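Local coordinates for protein pullulanase (Bacillus acidopullulyticus, PDB 2WAN) that hydrolyses the alpha-1,6-glycosidic linkages of pullulan and probably those of branched starch polysaccharides, at residues A127-P132 against N272-T277; S140-I145 against V290-Y295. One frame throughout, in Å; residues are numbered along the deposited sequence.

Contact 1 (A127-P132 against N272-T277); sequences AKLSMP and NLVQLT
CE of K128 lies over one face of the N272 carboxamide, 3.4 Å from ND2, the two side chains running side by side in the same direction. Two waters meet the amide at its ND2 end, displaced from its plane to the K128 side. One joins ND2 of N272 (2.8 Å) to O of L129, with a weak link to K128 NZ; the other takes a bond from NZ and a weak one from ND2. Asparagine suits the place because its N-H groups bond these waters. K128 starts with CG anti to its backbone N (chi1 -178°); CD passes 3.4 Å from the carbonyl O of N272. Long methylenes suit this cover, while the ammonium at their end reaches N579 OD1 by a hydrogen bond. An alanine at K128 would probably leave N579 OD1 without this mate and the N272 amide face uncovered. The backbones pair antiparallel: A127 and V274 exchange two hydrogen bonds, A127 N to V274 O being 2.8 Å, and L129 N gives a third to N272 O (2.8 Å). On the A127/V274 side, L129 CD1 meets V274 CG2 at 4.0 Å; branched apolar side chains suit this buried side, where F142 packs on both L129 and V274. Past the corner at S130 and M131, P132 CA rests 3.9 Å from N272 CB. The chemistry is thus divided: apolar packing on one face; on the other, an amide and an ammonium linked through water, the ammonium also held by N579.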
loop_
_atom_site.group_PDB
_atom_site.type_symbol
_atom_site.label_atom_id
_atom_site.label_comp_id
_atom_site.label_asym_id
_atom_site.label_seq_id
_atom_site.Cartn_x
_atom_site.Cartn_y
_atom_site.Cartn_z
ATOM N N ALA A 127 19.032 18.979 14.751
ATOM C CA ALA A 127 19.297 18.567 16.130
ATOM C C ALA A 127 18.158 18.873 17.093
ATOM O O ALA A 127 17.631 19.987 17.106
ATOM C CB ALA A 127 20.601 19.200 16.632
ATOM N N LYS A 128 17.811 17.878 17.904
ATOM C CA LYS A 128 16.767 17.996 18.919
ATOM C C LYS A 128 17.372 18.182 20.308
ATOM O O LYS A 128 18.283 17.447 20.706
ATOM C CB LYS A 128 15.857 16.760 18.900
ATOM C CG LYS A 128 14.697 16.788 19.902
ATOM C CD LYS A 128 13.543 17.647 19.396
ATOM C CE LYS A 128 12.609 18.050 20.532
ATOM N NZ LYS A 128 12.166 16.905 21.377
ATOM N N LEU A 129 16.840 19.147 21.059
ATOM C CA LEU A 129 17.330 19.427 22.411
ATOM C C LEU A 129 16.314 18.994 23.464
ATOM O O LEU A 129 15.105 19.090 23.247
ATOM C CB LEU A 129 17.640 20.918 22.559
ATOM C CG LEU A 129 18.293 21.634 21.370
ATOM C CD1 LEU A 129 18.100 23.135 21.470
ATOM C CD2 LEU A 129 19.777 21.283 21.243
ATOM N N SER A 130 16.812 18.524 24.607
ATOM C CA SER A 130 15.954 18.066 25.703
ATOM C C SER A 130 15.186 19.201 26.398
ATOM O O SER A 130 14.253 18.947 27.167
ATOM C CB SER A 130 16.770 17.278 26.726
ATOM O OG SER A 130 17.844 18.056 27.223
ATOM N N MET A 131 15.597 20.441 26.135
ATOM C CA MET A 131 14.866 21.635 26.579
ATOM C C MET A 131 15.156 22.808 25.639
ATOM O O MET A 131 16.222 22.855 25.022
ATOM C CB MET A 131 15.182 21.984 28.043
ATOM C CG MET A 131 16.659 22.109 28.386
ATOM S SD MET A 131 16.926 22.581 30.117
ATOM C CE MET A 131 16.446 21.088 30.992
ATOM N N PRO A 132 14.211 23.760 25.520
ATOM C CA PRO A 132 14.373 24.795 24.500
ATOM C C PRO A 132 15.493 25.771 24.824
ATOM O O PRO A 132 15.906 25.873 25.976
ATOM C CB PRO A 132 13.026 25.531 24.515
ATOM C CG PRO A 132 12.118 24.717 25.377
ATOM C CD PRO A 132 12.994 23.978 26.320
ATOM N N ASN A 272 13.429 24.030 20.474
ATOM C CA ASN A 272 14.081 22.813 20.947
ATOM C C ASN A 272 14.494 21.927 19.765
ATOM O O ASN A 272 14.837 20.758 19.941
ATOM C CB ASN A 272 13.182 22.046 21.927
ATOM C CG ASN A 272 11.904 21.517 21.280
ATOM O OD1 ASN A 272 11.611 21.796 20.118
ATOM N ND2 ASN A 272 11.137 20.755 22.044
ATOM N N LEU A 273 14.440 22.509 18.570
ATOM C CA LEU A 273 14.737 21.804 17.319
ATOM C C LEU A 273 15.418 22.754 16.355
ATOM O O LEU A 273 14.794 23.684 15.825
ATOM C CB LEU A 273 13.452 21.242 16.698
ATOM C CG LEU A 273 13.585 20.297 15.496
ATOM C CD1 LEU A 273 14.353 19.036 15.881
ATOM C CD2 LEU A 273 12.189 19.953 14.991
ATOM N N VAL A 274 16.701 22.497 16.110
ATOM C CA VAL A 274 17.551 23.427 15.388
ATOM C C VAL A 274 18.074 22.841 14.081
ATOM O O VAL A 274 18.451 21.668 14.021
ATOM C CB VAL A 274 18.767 23.863 16.265
ATOM C CG1 VAL A 274 19.575 24.948 15.571
ATOM C CG2 VAL A 274 18.301 24.339 17.635
ATOM N N GLN A 275 18.090 23.670 13.043
ATOM C CA GLN A 275 18.730 23.337 11.781
ATOM C C GLN A 275 20.073 24.062 11.678
ATOM O O GLN A 275 20.115 25.296 11.638
ATOM C CB GLN A 275 17.836 23.721 10.603
ATOM C CG GLN A 275 18.453 23.414 9.247
ATOM C CD GLN A 275 17.630 23.930 8.084
ATOM O OE1 GLN A 275 18.177 24.389 7.085
ATOM N NE2 GLN A 275 16.310 23.853 8.204
ATOM N N LEU A 276 21.157 23.285 11.627
ATOM C CA LEU A 276 22.527 23.816 11.592
ATOM C C LEU A 276 23.150 23.734 10.208
ATOM O O LEU A 276 23.037 22.715 9.520
ATOM C CB LEU A 276 23.416 23.068 12.604
ATOM C CG LEU A 276 22.923 23.013 14.052
ATOM C CD1 LEU A 276 23.709 22.011 14.895
ATOM C CD2 LEU A 276 22.969 24.402 14.691
ATOM N N THR A 277 23.802 24.816 9.795
ATOM C CA THR A 277 24.561 24.819 8.550
ATOM C C THR A 277 26.035 24.695 8.898
ATOM O O THR A 277 26.522 25.368 9.812
ATOM C CB THR A 277 24.295 26.080 7.705
ATOM O OG1 THR A 277 22.898 26.162 7.411
ATOM C CG2 THR A 277 25.070 26.042 6.385
HETATM O O HOH W 1 9.393 18.027 22.359
HETATM O O HOH W 2 12.436 19.188 23.949
#

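Contact 2 (S140-I145 against V290-Y295); sequences SGFTVI and VAADGY
The aromatic ring of F142 receives the methyl of A292 over one face, a CH-pi contact with CB 3.7 Å from the ring centroid and displaced toward the rim beside CD1 and CE1. V290 comes to the same ring from its edge: CG2 lies near the ring plane, 4.2 Å from CD1. With CG anti to its carbonyl carbon (chi1 -80°), F142 already has that first ring atom in contact with the A292 methyl. Alanine suits A292 because this methyl touches the ring, 3.6 Å from CE1, leaving little room for more bulk over the face. V290 also meets V144, whose branched side chain crosses it obliquely, CG2 to CG2 at 3.9 Å. Both valines and the phenylalanine turn to the buried face, where I300 packs on the valines. On the other face T143 sets OG1 3.9 Å from A291 CB, small groups that suit a more open surface. T143 and A291 form the hydrogen-bonded pair, T143 N to A291 O at 2.8 Å and A291 N to T143 O at 2.9 Å. G141 O takes a weak bond from D293 N; at G141 the positive phi comes easily to glycine, and a beta carbon would be tight against OD2 of D293. Y295 N bonds A292 O at 2.9 Å across a type II turn with D293 and G294 at its corners, glycine being the usual third residue. This turn makes a beta hairpin of strands 288-292 and 295-302, with strand 142-146 on the other side of 288-292, in the N-terminal beta-sheet domain of the modelled chain.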
loop_
_atom_site.group_PDB
_atom_site.type_symbol
_atom_site.label_atom_id
_atom_site.label_comp_id
_atom_site.label_asym_id
_atom_site.label_seq_id
_atom_site.Cartn_x
_atom_site.Cartn_y
_atom_site.Cartn_z
ATOM N N SER A 140 25.445 30.261 17.456
ATOM C CA SER A 140 24.596 30.199 18.648
ATOM C C SER A 140 25.079 29.136 19.648
ATOM O O SER A 140 24.281 28.402 20.239
ATOM C CB SER A 140 23.116 30.006 18.256
ATOM O OG SER A 140 22.282 29.885 19.396
ATOM N N GLY A 141 26.400 29.062 19.819
ATOM C CA GLY A 141 27.022 28.155 20.788
ATOM C C GLY A 141 27.160 26.703 20.351
ATOM O O GLY A 141 27.599 25.851 21.135
ATOM N N PHE A 142 26.782 26.415 19.107
ATOM C CA PHE A 142 26.837 25.037 18.593
ATOM C C PHE A 142 28.203 24.691 18.021
ATOM O O PHE A 142 28.807 25.504 17.323
ATOM C CB PHE A 142 25.767 24.804 17.525
ATOM C CG PHE A 142 24.405 24.534 18.082
ATOM C CD1 PHE A 142 24.026 23.243 18.420
ATOM C CD2 PHE A 142 23.493 25.572 18.260
ATOM C CE1 PHE A 142 22.759 22.979 18.930
ATOM C CE2 PHE A 142 22.220 25.318 18.769
ATOM C CZ PHE A 142 21.853 24.021 19.110
ATOM N N THR A 143 28.667 23.476 18.320
ATOM C CA THR A 143 29.913 22.938 17.752
ATOM C C THR A 143 29.707 21.551 17.136
ATOM O O THR A 143 28.868 20.771 17.602
ATOM C CB THR A 143 31.049 22.837 18.801
ATOM O OG1 THR A 143 30.599 22.080 19.933
ATOM C CG2 THR A 143 31.498 24.226 19.262
ATOM N N VAL A 144 30.481 21.264 16.091
ATOM C CA VAL A 144 30.502 19.942 15.458
ATOM C C VAL A 144 31.956 19.488 15.310
ATOM O O VAL A 144 32.808 20.254 14.842
ATOM C CB VAL A 144 29.782 19.950 14.070
ATOM C CG1 VAL A 144 30.033 18.653 13.299
ATOM C CG2 VAL A 144 28.281 20.170 14.239
ATOM N N ILE A 145 32.231 18.255 15.729
ATOM C CA ILE A 145 33.556 17.662 15.581
ATOM C C ILE A 145 33.479 16.290 14.893
ATOM O O ILE A 145 32.583 15.488 15.173
ATOM C CB ILE A 145 34.244 17.571 16.807
ATOM C CG1 ILE A 145 35.688 17.200 16.569
ATOM C CG2 ILE A 145 33.609 16.578 17.695
ATOM C CD1 ILE A 145 36.461 17.316 17.701
ATOM N N VAL A 290 27.761 16.441 17.734
ATOM C CA VAL A 290 27.296 17.819 17.855
ATOM C C VAL A 290 27.049 18.139 19.324
ATOM O O VAL A 290 26.629 17.278 20.094
ATOM C CB VAL A 290 26.026 18.096 16.983
ATOM C CG1 VAL A 290 24.858 17.239 17.434
ATOM C CG2 VAL A 290 25.657 19.588 16.997
ATOM N N ALA A 291 27.357 19.375 19.709
ATOM C CA ALA A 291 27.103 19.855 21.059
ATOM C C ALA A 291 26.729 21.330 21.010
ATOM O O ALA A 291 26.941 22.003 19.996
ATOM C CB ALA A 291 28.340 19.647 21.944
ATOM N N ALA A 292 26.154 21.809 22.111
ATOM C CA ALA A 292 25.954 23.238 22.356
ATOM C C ALA A 292 26.246 23.532 23.826
ATOM O O ALA A 292 26.227 22.620 24.663
ATOM C CB ALA A 292 24.537 23.661 21.988
ATOM N N ASP A 293 26.516 24.801 24.132
ATOM C CA ASP A 293 26.805 25.232 25.507
ATOM C C ASP A 293 25.693 24.847 26.478
ATOM O O ASP A 293 24.532 25.220 26.286
ATOM C CB ASP A 293 27.055 26.746 25.554
ATOM C CG ASP A 293 28.427 27.131 25.011
ATOM O OD1 ASP A 293 29.398 26.380 25.246
ATOM O OD2 ASP A 293 28.537 28.189 24.354
ATOM N N GLY A 294 26.049 24.081 27.507
ATOM C CA GLY A 294 25.081 23.632 28.507
ATOM C C GLY A 294 24.322 22.365 28.145
ATOM O O GLY A 294 23.523 21.868 28.947
ATOM N N TYR A 295 24.579 21.848 26.941
ATOM C CA TYR A 295 23.950 20.623 26.435
ATOM C C TYR A 295 24.968 19.506 26.200
ATOM O O TYR A 295 25.982 19.709 25.527
ATOM C CB TYR A 295 23.222 20.895 25.113
ATOM C CG TYR A 295 21.963 21.727 25.226
ATOM C CD1 TYR A 295 21.992 23.100 24.981
ATOM C CD2 TYR A 295 20.740 21.139 25.558
ATOM C CE1 TYR A 295 20.836 23.873 25.077
ATOM C CE2 TYR A 295 19.578 21.904 25.656
ATOM C CZ TYR A 295 19.636 23.269 25.410
ATOM O OH TYR A 295 18.494 24.035 25.500
#

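The centres of contacts 1 and 2 lie 10 Å apart within one seven-stranded sheet whose first and last strands also pair. Along the chain the segments alternate: 127-132, 140-145, 272-277, 290-295. Contact 1 pairs strand 124-129 with 273-278 and contact 2 pairs 142-146 with 288-292, each an early strand with a late one; strand 152-160 stands between 273-278 and 142-146. The two touch directly as well: Y295 OH probably bonds to M131 O at 2.6 Å, and L276 CD2 packs 3.7 Å from F142 CG. Between early and late strands the chain forms a separate four-stranded sheet, consistent with an X25-like part inserted into this domain, whose halves the two contacts bring together.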